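Local coordinates for protein transmembrane oligosaccharyl transferase, putative (Archaeoglobus fulgidus, PDB 3VGP) that forms the C-terminal globular domain of a putative transmembrane oligosaccharyl transferase of the archaeal AglB family, at residues A[38-41]-A[42-45]; A[57-60]-A[61-65]; A[114-117]-A[118-121]; A[133-136]-A[137-141]. The protein carries 1 engineered substitution. All coordinates share one frame; numbering follows the deposited sequence.

Contact 1 of 4, residues A[38-41]-A[42-45]; sequences WWDY and GNWI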
loop_
_atom_site.group_PDB
_atom_site.type_symbol
_atom_site.label_atom_id
_atom_site.label_comp_id
_atom_site.label_asym_id
_atom_site.label_seq_id
_atom_site.Cartn_x
_atom_site.Cartn_y
_atom_site.Cartn_z
ATOM N N TRP A 38 -3.552 -0.464 1.970
ATOM C CA TRP A 38 -4.712 -1.334 1.873
ATOM C C TRP A 38 -5.669 -0.905 2.970
ATOM O O TRP A 38 -5.448 -1.179 4.149
ATOM C CB TRP A 38 -4.319 -2.796 2.070
ATOM C CG TRP A 38 -5.454 -3.739 1.814
ATOM C CD1 TRP A 38 -6.049 -4.576 2.718
ATOM C CD2 TRP A 38 -6.136 -3.940 0.574
ATOM N NE1 TRP A 38 -7.059 -5.284 2.117
ATOM C CE2 TRP A 38 -7.134 -4.915 0.800
ATOM C CE3 TRP A 38 -6.002 -3.393 -0.707
ATOM C CZ2 TRP A 38 -7.995 -5.352 -0.209
ATOM C CZ3 TRP A 38 -6.858 -3.829 -1.712
ATOM C CH2 TRP A 38 -7.841 -4.798 -1.455
ATOM N N TRP A 39 -6.740 -0.236 2.564
ATOM C CA TRP A 39 -7.716 0.279 3.505
ATOM C C TRP A 39 -8.972 -0.537 3.709
ATOM O O TRP A 39 -9.426 -1.252 2.820
ATOM C CB TRP A 39 -8.179 1.675 3.081
ATOM C CG TRP A 39 -7.168 2.752 3.217
ATOM C CD1 TRP A 39 -6.268 3.162 2.277
ATOM C CD2 TRP A 39 -6.962 3.582 4.363
ATOM N NE1 TRP A 39 -5.514 4.200 2.768
ATOM C CE2 TRP A 39 -5.920 4.476 4.047
ATOM C CE3 TRP A 39 -7.561 3.654 5.630
ATOM C CZ2 TRP A 39 -5.459 5.437 4.953
ATOM C CZ3 TRP A 39 -7.102 4.610 6.531
ATOM C CH2 TRP A 39 -6.062 5.488 6.185
ATOM N N ASP A 40 -9.521 -0.395 4.909
ATOM C CA ASP A 40 -10.792 -0.993 5.273
ATOM C C ASP A 40 -11.667 0.248 5.139
ATOM O O ASP A 40 -11.286 1.327 5.600
ATOM C CB ASP A 40 -10.787 -1.475 6.724
ATOM C CG ASP A 40 -12.188 -1.715 7.261
ATOM O OD1 ASP A 40 -12.899 -0.723 7.526
ATOM O OD2 ASP A 40 -12.582 -2.891 7.412
ATOM N N TYR A 41 -12.815 0.113 4.490
ATOM C CA TYR A 41 -13.698 1.252 4.287
ATOM C C TYR A 41 -13.953 2.078 5.546
ATOM O O TYR A 41 -13.881 3.306 5.514
ATOM C CB TYR A 41 -15.025 0.778 3.694
ATOM C CG TYR A 41 -15.956 1.909 3.346
ATOM C CD1 TYR A 41 -16.849 2.416 4.288
ATOM C CD2 TYR A 41 -15.923 2.494 2.082
ATOM C CE1 TYR A 41 -17.690 3.482 3.977
ATOM C CE2 TYR A 41 -16.755 3.556 1.762
ATOM C CZ TYR A 41 -17.635 4.045 2.713
ATOM O OH TYR A 41 -18.465 5.096 2.399
ATOM N N GLY A 42 -14.244 1.401 6.653
ATOM C CA GLY A 42 -14.513 2.100 7.899
ATOM C C GLY A 42 -13.414 3.039 8.360
ATOM O O GLY A 42 -13.688 4.069 8.972
ATOM N N ASN A 43 -12.168 2.679 8.073
ATOM C CA ASN A 43 -11.022 3.492 8.455
ATOM C C ASN A 43 -10.809 4.611 7.432
ATOM O O ASN A 43 -10.618 5.775 7.788
ATOM C CB ASN A 43 -9.767 2.613 8.521
ATOM C CG ASN A 43 -9.913 1.445 9.490
ATOM O OD1 ASN A 43 -9.145 0.484 9.437
ATOM N ND2 ASN A 43 -10.889 1.529 10.384
ATOM N N TRP A 44 -10.851 4.233 6.157
ATOM C CA TRP A 44 -10.660 5.148 5.030
ATOM C C TRP A 44 -11.577 6.370 5.075
ATOM O O TRP A 44 -11.153 7.489 4.788
ATOM C CB TRP A 44 -10.884 4.371 3.721
ATOM C CG TRP A 44 -10.903 5.202 2.464
ATOM C CD1 TRP A 44 -9.828 5.626 1.736
ATOM C CD2 TRP A 44 -12.066 5.703 1.794
ATOM N NE1 TRP A 44 -10.251 6.360 0.651
ATOM C CE2 TRP A 44 -11.620 6.424 0.665
ATOM C CE3 TRP A 44 -13.444 5.614 2.040
ATOM C CZ2 TRP A 44 -12.505 7.054 -0.221
ATOM C CZ3 TRP A 44 -14.325 6.240 1.160
ATOM C CH2 TRP A 44 -13.848 6.952 0.044
ATOM N N ILE A 45 -12.836 6.158 5.438
ATOM C CA ILE A 45 -13.798 7.252 5.489
ATOM C C ILE A 45 -13.359 8.394 6.407
ATOM O O ILE A 45 -13.782 9.541 6.233
ATOM C CB ILE A 45 -15.183 6.736 5.937
ATOM C CG1 ILE A 45 -16.235 7.826 5.738
ATOM C CG2 ILE A 45 -15.130 6.283 7.388
ATOM C CD1 ILE A 45 -16.510 8.144 4.281
HETATM O O HOH W 1 -7.920 -0.007 7.241
#
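Asp40 O is gripped by two backbone N-H groups of the turn that follows it. Trp44 N lies 3.0 Å from Asp40 O, nearly along the C=O axis, and the bond is almost straight (177°). Asn43 N, 3.0 Å from the same Asp40 O, comes from above the carbonyl plane and makes a more bent bond. Asp40 is the N-cap of helix 41-44. Its CG is anti to the backbone N (chi1 163°), which turns OD1 over the helix start. Asp40 OD1 then takes a weak capping bond from Gly42 N at 2.7 Å and also accepts from Gly1 N. A water bridges the same turn: it accepts from Asp40 N and donates to Asn43 OD1, 2.6 Å away.

Residues 38-42 spell WWDYG, the signature motif of the STT3/AglB/PglB family. Trp39 and Tyr41 of the motif form an aromatic cluster with Trp44. The edge of the Trp44 indole faces the Trp39 ring, the planes of the five-membered rings at 71°. Trp44 CD1 lies over that face, toward its rim, while Asn43 CB sits at the Trp39 edge, 3.8 Å from CE3. Tyr41 meets Trp44 obliquely, with Tyr41 CE2 3.7 Å from Trp44 CZ3. Phe58 packs against all three rings, edge-to-face with Tyr41 and Trp44. Trp44 NE1 is bonded to Ala55 O.

Contact 2 of 4, residues A[57-60]-A[61-65]; sequences NFQA and GAVDA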
loop_
_atom_site.group_PDB
_atom_site.type_symbol
_atom_site.label_atom_id
_atom_site.label_comp_id
_atom_site.label_asym_id
_atom_site.label_seq_id
_atom_site.Cartn_x
_atom_site.Cartn_y
_atom_site.Cartn_z
ATOM N N ASN A 57 -11.873 7.983 -4.253
ATOM C CA ASN A 57 -12.845 6.917 -4.463
ATOM C C ASN A 57 -12.286 5.645 -3.832
ATOM O O ASN A 57 -11.216 5.174 -4.215
ATOM C CB ASN A 57 -13.077 6.729 -5.970
ATOM C CG ASN A 57 -14.099 5.654 -6.284
ATOM O OD1 ASN A 57 -13.762 4.475 -6.396
ATOM N ND2 ASN A 57 -15.365 6.056 -6.421
ATOM N N PHE A 58 -13.011 5.099 -2.861
ATOM C CA PHE A 58 -12.558 3.906 -2.155
ATOM C C PHE A 58 -12.202 2.723 -3.040
ATOM O O PHE A 58 -11.113 2.168 -2.918
ATOM C CB PHE A 58 -13.598 3.442 -1.133
ATOM C CG PHE A 58 -13.161 2.237 -0.356
ATOM C CD1 PHE A 58 -12.173 2.345 0.613
ATOM C CD2 PHE A 58 -13.691 0.983 -0.637
ATOM C CE1 PHE A 58 -11.713 1.219 1.293
ATOM C CE2 PHE A 58 -13.240 -0.151 0.037
ATOM C CZ PHE A 58 -12.248 -0.030 1.004
ATOM N N GLN A 59 -13.124 2.329 -3.917
ATOM C CA GLN A 59 -12.903 1.196 -4.806
ATOM C C GLN A 59 -11.697 1.371 -5.725
ATOM O O GLN A 59 -10.926 0.429 -5.937
ATOM C CB GLN A 59 -14.157 0.932 -5.648
ATOM C CG GLN A 59 -14.106 -0.368 -6.433
ATOM C CD GLN A 59 -13.888 -1.577 -5.543
ATOM O OE1 GLN A 59 -14.637 -1.808 -4.593
ATOM N NE2 GLN A 59 -12.854 -2.358 -5.847
ATOM N N ALA A 60 -11.537 2.569 -6.281
ATOM C CA ALA A 60 -10.418 2.841 -7.172
ATOM C C ALA A 60 -9.111 2.713 -6.397
ATOM O O ALA A 60 -8.126 2.170 -6.900
ATOM C CB ALA A 60 -10.549 4.248 -7.774
ATOM N N GLY A 61 -9.110 3.211 -5.167
ATOM C CA GLY A 61 -7.923 3.131 -4.337
ATOM C C GLY A 61 -7.579 1.690 -4.007
ATOM O O GLY A 61 -6.404 1.320 -3.943
ATOM N N ALA A 62 -8.605 0.870 -3.801
ATOM C CA ALA A 62 -8.401 -0.539 -3.474
ATOM C C ALA A 62 -7.815 -1.279 -4.671
ATOM O O ALA A 62 -6.885 -2.073 -4.531
ATOM C CB ALA A 62 -9.733 -1.180 -3.052
ATOM N N VAL A 63 -8.362 -1.020 -5.854
ATOM C CA VAL A 63 -7.869 -1.673 -7.055
ATOM C C VAL A 63 -6.438 -1.228 -7.314
ATOM O O VAL A 63 -5.595 -2.043 -7.678
ATOM C CB VAL A 63 -8.743 -1.343 -8.275
ATOM C CG1 VAL A 63 -8.102 -1.897 -9.538
ATOM C CG2 VAL A 63 -10.130 -1.946 -8.082
ATOM N N ASP A 64 -6.164 0.062 -7.128
ATOM C CA ASP A 64 -4.807 0.576 -7.323
ATOM C C ASP A 64 -3.839 -0.190 -6.423
ATOM O O ASP A 64 -2.814 -0.694 -6.876
ATOM C CB ASP A 64 -4.694 2.059 -6.941
ATOM C CG ASP A 64 -5.327 2.997 -7.953
ATOM O OD1 ASP A 64 -5.635 2.568 -9.081
ATOM O OD2 ASP A 64 -5.496 4.188 -7.605
ATOM N N ALA A 65 -4.161 -0.251 -5.137
ATOM C CA ALA A 65 -3.292 -0.927 -4.183
ATOM C C ALA A 65 -3.128 -2.415 -4.471
ATOM O O ALA A 65 -2.029 -2.951 -4.368
ATOM C CB ALA A 65 -3.807 -0.712 -2.759
#
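Gln59 and Val63 lie one turn apart on the same helix, and their side chains meet at a slant. The Gln59 chain leaves anti to the backbone N and then bends at chi2 (57°). That bend carries the amide forward along the helix, toward its C-terminal end, and brings Gln59 NE2 to 3.5 Å from Val63 CG2. The same methyl of Val63 also rests against Gln59 O. Phe58 starts out away from 61-65, and its ring lies against the preceding helix 41-44.

These residues form the first turns of helix 58-69, with Asn57 as N-cap. Asn57 OD1 accepts from Ala60 N at 2.9 Å, with the donor in the plane of the amide carbonyl. Regular i to i+4 bonds follow, from Gly61 N to Asn57 O (3.0 Å) up to Asp64 N to Ala60 O (2.9 Å).

Ala62 turns its methyl along the helix flank and touches the carbonyl oxygens of Phe58 and Gln59, with CB 3.5 Å from Gln59 O. Trp38 packs against buried Ala62. With CG beside its own backbone N (chi1 -74°), Asp64 leans its carboxylate back over the preceding turn. Asp64 OD1 lies 3.3 Å from Ala60 O, two acceptors side by side without a hydrogen bond. The Asp64 carboxylate is held from outside: OD2 makes a salt bridge to Arg84 and a hydrogen bond to Tyr33 OH.

Contact 3 of 4, residues A[114-117]-A[118-121]; sequences YNVD and LMTE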
loop_
_atom_site.group_PDB
_atom_site.type_symbol
_atom_site.label_atom_id
_atom_site.label_comp_id
_atom_site.label_asym_id
_atom_site.label_seq_id
_atom_site.Cartn_x
_atom_site.Cartn_y
_atom_site.Cartn_z
ATOM N N TYR A 114 -7.577 -11.921 -9.241
ATOM C CA TYR A 114 -7.126 -13.306 -9.199
ATOM C C TYR A 114 -8.160 -14.190 -8.511
ATOM O O TYR A 114 -8.810 -13.780 -7.549
ATOM C CB TYR A 114 -5.779 -13.409 -8.473
ATOM C CG TYR A 114 -4.644 -12.717 -9.189
ATOM C CD1 TYR A 114 -4.007 -13.315 -10.274
ATOM C CD2 TYR A 114 -4.220 -11.448 -8.794
ATOM C CE1 TYR A 114 -2.973 -12.663 -10.951
ATOM C CE2 TYR A 114 -3.192 -10.791 -9.463
ATOM C CZ TYR A 114 -2.574 -11.402 -10.537
ATOM O OH TYR A 114 -1.557 -10.753 -11.195
ATOM N N ASN A 115 -8.319 -15.404 -9.024
ATOM C CA ASN A 115 -9.265 -16.358 -8.461
ATOM C C ASN A 115 -8.510 -17.163 -7.407
ATOM O O ASN A 115 -8.293 -18.363 -7.559
ATOM C CB ASN A 115 -9.773 -17.290 -9.557
ATOM C CG ASN A 115 -11.055 -17.983 -9.177
ATOM O OD1 ASN A 115 -11.219 -18.434 -8.042
ATOM N ND2 ASN A 115 -11.974 -18.082 -10.130
ATOM N N VAL A 116 -8.113 -16.483 -6.337
ATOM C CA VAL A 116 -7.353 -17.091 -5.250
ATOM C C VAL A 116 -8.001 -18.332 -4.637
ATOM O O VAL A 116 -7.303 -19.217 -4.137
ATOM C CB VAL A 116 -7.105 -16.057 -4.124
ATOM C CG1 VAL A 116 -8.420 -15.682 -3.465
ATOM C CG2 VAL A 116 -6.130 -16.617 -3.106
ATOM N N ASP A 117 -9.327 -18.396 -4.680
ATOM C CA ASP A 117 -10.055 -19.522 -4.108
ATOM C C ASP A 117 -9.847 -20.841 -4.845
ATOM O O ASP A 117 -10.223 -21.903 -4.341
ATOM C CB ASP A 117 -11.543 -19.184 -4.019
ATOM C CG ASP A 117 -11.820 -18.073 -3.019
ATOM O OD1 ASP A 117 -11.433 -18.229 -1.841
ATOM O OD2 ASP A 117 -12.415 -17.045 -3.410
ATOM N N LEU A 118 -9.250 -20.770 -6.032
ATOM C CA LEU A 118 -8.958 -21.965 -6.818
ATOM C C LEU A 118 -7.484 -22.299 -6.641
ATOM O O LEU A 118 -6.915 -23.102 -7.385
ATOM C CB LEU A 118 -9.255 -21.728 -8.301
ATOM C CG LEU A 118 -10.710 -21.499 -8.712
ATOM C CD1 LEU A 118 -10.782 -21.328 -10.227
ATOM C CD2 LEU A 118 -11.564 -22.684 -8.274
HETATM N N MSE A 119 -6.862 -21.665 -5.650
HETATM C CA MSE A 119 -5.454 -21.892 -5.369
HETATM C C MSE A 119 -5.266 -22.541 -4.001
HETATM O O MSE A 119 -6.022 -22.271 -3.067
HETATM C CB MSE A 119 -4.696 -20.566 -5.407
HETATM C CG MSE A 119 -4.744 -19.862 -6.745
HETATM SE SE MSE A 119 -3.942 -18.112 -6.630
HETATM C CE MSE A 119 -2.111 -18.649 -6.423
ATOM N N THR A 120 -4.257 -23.399 -3.891
ATOM C CA THR A 120 -3.960 -24.060 -2.627
ATOM C C THR A 120 -3.165 -23.072 -1.780
ATOM O O THR A 120 -2.651 -22.081 -2.297
ATOM C CB THR A 120 -3.100 -25.321 -2.828
ATOM O OG1 THR A 120 -1.820 -24.949 -3.354
ATOM C CG2 THR A 120 -3.783 -26.286 -3.790
ATOM N N GLU A 121 -3.061 -23.335 -0.483
ATOM C CA GLU A 121 -2.313 -22.440 0.391
ATOM C C GLU A 121 -0.877 -22.321 -0.117
ATOM O O GLU A 121 -0.287 -21.242 -0.088
ATOM C CB GLU A 121 -2.328 -22.968 1.828
ATOM C CG GLU A 121 -1.763 -21.994 2.851
ATOM C CD GLU A 121 -1.956 -22.472 4.276
ATOM O OE1 GLU A 121 -3.118 -22.720 4.664
ATOM O OE2 GLU A 121 -0.950 -22.598 5.009
#
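Two backbone hydrogen bonds close successive tight turns. Leu118 N reaches Asn115 O at 3.0 Å and Met119 N reaches Val116 O at 2.9 Å. Both are i to i+3 bonds of a short 3-10 turn, and both donors stand above the carbonyl plane. Just before it, Asn115 is the centre of an inverse gamma turn, closed by a weak bond from Val116 N to Tyr114 O.

The van der Waals contacts divide into two sets. On the exposed side, the Asn115 amide and the Leu118 side chain cross at a slant. Leu118 CG touches Asn115 OD1 at 3.2 Å, and Leu118 CD1 lies 3.5 Å from Asn115 ND2. On the inner side, selenomethionine 119 bends at chi3 (70°), and its SE lies 3.8 Å from Val116 CA.

The charged group points elsewhere: Asp117 OD1 forms a salt bridge with Arg110. Thr120 is the N-cap of helix 121-129, its OG1 capping a backbone N in the first turn; Thr120 N bonds to Glu123 OE1.

The turn thus links helix 105-111 to helix 121-129. Val116 and Met119 both pack on Met109 of the first and Ile124 of the second.

Contact 4 of 4, residues A[133-136]-A[137-141]; sequences LYRL and HMENA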
loop_
_atom_site.group_PDB
_atom_site.type_symbol
_atom_site.label_atom_id
_atom_site.label_comp_id
_atom_site.label_asym_id
_atom_site.label_seq_id
_atom_site.Cartn_x
_atom_site.Cartn_y
_atom_site.Cartn_z
ATOM N N LEU A 133 5.130 -6.717 -3.321
ATOM C CA LEU A 133 4.823 -6.623 -1.894
ATOM C C LEU A 133 5.840 -7.436 -1.098
ATOM O O LEU A 133 6.279 -7.017 -0.019
ATOM C CB LEU A 133 3.403 -7.129 -1.600
ATOM C CG LEU A 133 2.988 -7.258 -0.127
ATOM C CD1 LEU A 133 3.277 -5.973 0.653
ATOM C CD2 LEU A 133 1.506 -7.595 -0.061
ATOM N N TYR A 134 6.216 -8.601 -1.618
ATOM C CA TYR A 134 7.201 -9.424 -0.922
ATOM C C TYR A 134 8.515 -8.649 -0.858
ATOM O O TYR A 134 9.145 -8.550 0.197
ATOM C CB TYR A 134 7.436 -10.747 -1.664
ATOM C CG TYR A 134 8.568 -11.566 -1.072
ATOM C CD1 TYR A 134 8.320 -12.539 -0.101
ATOM C CD2 TYR A 134 9.889 -11.335 -1.451
ATOM C CE1 TYR A 134 9.364 -13.262 0.480
ATOM C CE2 TYR A 134 10.941 -12.050 -0.877
ATOM C CZ TYR A 134 10.669 -13.010 0.087
ATOM O OH TYR A 134 11.703 -13.724 0.647
ATOM N N ARG A 135 8.927 -8.096 -1.994
ATOM C CA ARG A 135 10.170 -7.341 -2.054
ATOM C C ARG A 135 10.152 -6.097 -1.181
ATOM O O ARG A 135 11.203 -5.608 -0.773
ATOM C CB ARG A 135 10.500 -6.991 -3.503
ATOM C CG ARG A 135 11.277 -8.101 -4.202
ATOM C CD ARG A 135 11.237 -7.942 -5.699
ATOM N NE ARG A 135 9.967 -8.407 -6.241
ATOM C CZ ARG A 135 9.588 -8.235 -7.501
ATOM N NH1 ARG A 135 10.384 -7.603 -8.354
ATOM N NH2 ARG A 135 8.418 -8.701 -7.907
ATOM N N LEU A 136 8.962 -5.580 -0.894
ATOM C CA LEU A 136 8.860 -4.418 -0.021
ATOM C C LEU A 136 8.946 -4.861 1.437
ATOM O O LEU A 136 9.931 -4.599 2.131
ATOM C CB LEU A 136 7.528 -3.677 -0.235
ATOM C CG LEU A 136 7.363 -2.866 -1.523
ATOM C CD1 LEU A 136 5.912 -2.470 -1.718
ATOM C CD2 LEU A 136 8.238 -1.626 -1.438
ATOM N N HIS A 137 7.916 -5.565 1.889
ATOM C CA HIS A 137 7.831 -5.989 3.279
ATOM C C HIS A 137 8.819 -7.041 3.772
ATOM O O HIS A 137 9.341 -6.923 4.882
ATOM C CB HIS A 137 6.411 -6.469 3.575
ATOM C CG HIS A 137 6.045 -6.408 5.023
ATOM N ND1 HIS A 137 5.692 -5.232 5.650
ATOM C CD2 HIS A 137 5.987 -7.373 5.971
ATOM C CE1 HIS A 137 5.430 -5.476 6.922
ATOM N NE2 HIS A 137 5.602 -6.767 7.142
HETATM N N MSE A 138 9.064 -8.074 2.973
HETATM C CA MSE A 138 9.975 -9.138 3.393
HETATM C C MSE A 138 11.450 -8.793 3.236
HETATM O O MSE A 138 12.283 -9.304 3.982
HETATM C CB MSE A 138 9.699 -10.434 2.619
HETATM C CG MSE A 138 8.248 -10.873 2.567
HETATM SE SE MSE A 138 7.275 -10.731 4.211
HETATM C CE MSE A 138 5.923 -9.555 3.567
ATOM N N GLU A 139 11.776 -7.926 2.279
ATOM C CA GLU A 139 13.172 -7.560 2.040
ATOM C C GLU A 139 13.476 -6.083 2.261
ATOM O O GLU A 139 14.560 -5.623 1.914
ATOM C CB GLU A 139 13.579 -7.920 0.609
ATOM C CG GLU A 139 13.293 -9.348 0.203
ATOM C CD GLU A 139 13.898 -9.699 -1.142
ATOM O OE1 GLU A 139 13.910 -8.830 -2.042
ATOM O OE2 GLU A 139 14.355 -10.852 -1.305
ATOM N N ASN A 140 12.525 -5.348 2.833
ATOM C CA ASN A 140 12.692 -3.918 3.085
ATOM C C ASN A 140 13.140 -3.126 1.855
ATOM O O ASN A 140 13.890 -2.158 1.966
ATOM C CB ASN A 140 13.671 -3.684 4.246
ATOM C CG ASN A 140 13.077 -4.051 5.593
ATOM O OD1 ASN A 140 11.860 -4.021 5.776
ATOM N ND2 ASN A 140 13.935 -4.380 6.551
ATOM N N ALA A 141 12.666 -3.543 0.684
ATOM C CA ALA A 141 12.979 -2.884 -0.582
ATOM C C ALA A 141 14.463 -2.877 -0.932
ATOM O O ALA A 141 14.912 -2.057 -1.731
ATOM C CB ALA A 141 12.442 -1.440 -0.566
HETATM O O HOH W 2 14.231 -13.047 0.410
HETATM O O HOH W 3 13.604 -6.036 -2.183
#
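The Tyr134 ring has Met138 over one face and Glu139 at its edge. Met138 CB sits above the ring centre, 3.6 Å from the Tyr134 centroid, in a CH-pi contact. The selenium of this selenomethionine lies farther off at an oblique angle, 5.5 Å from the same centroid, as a Met-aromatic contact. Glu139 OE2 approaches the ring rim, 3.6 Å from Tyr134 CE2, with ring and carboxylate planes 59° apart. A water in the ring plane bridges Tyr134 OH and Glu139 OE2. With CG anti to its backbone N (chi1 173°), Tyr134 lies along the helix toward these partners.

The backbone is the C-terminal end of helix 132-138. His137 N bonds Leu133 O at 2.9 Å, and Met138 N bonds Tyr134 O. A weak bond from Glu139 N to Tyr134 O marks a wider pi-type turn. Ala141 N then reaches back to Arg135 O at 2.9 Å, where Asn140 and Ala141 both take positive phi. Leu136 and Ala141 pack on Phe159 of the sheet.

Arg135 and Glu139 run side by side, but Arg135 NE is 5.8 Å from Glu139 OE1. They do not form a salt bridge. Arg135 NH2 bonds Lys72 O, while Glu139 OE1 takes Asn143 ND2 and a water shared with Arg135 O. Any attraction between the two charges probably acts without direct contact, and other partners hold each end.

How the contacts relate
The four contacts follow one another along the chain without overlap. Contacts 1 and 2 are neighbours, with centres about 10 Å apart, and touch through packing. They join the WWDYG turn and helix 41-44 to the start of helix 58-69, both in the AglB core. Contact 3 lies at the surface between helices 105-111 and 121-129, its centre about 21 to 24 Å from the centres of the other three. Contact 4, at the end of helix 132-138, lies against the mixed sheet, across the chain's centre from contacts 1 and 2. Contacts 1 and 2 form one packed unit; contacts 3 and 4 do not touch it, their nearest atoms lying about 7 to 11 Å away.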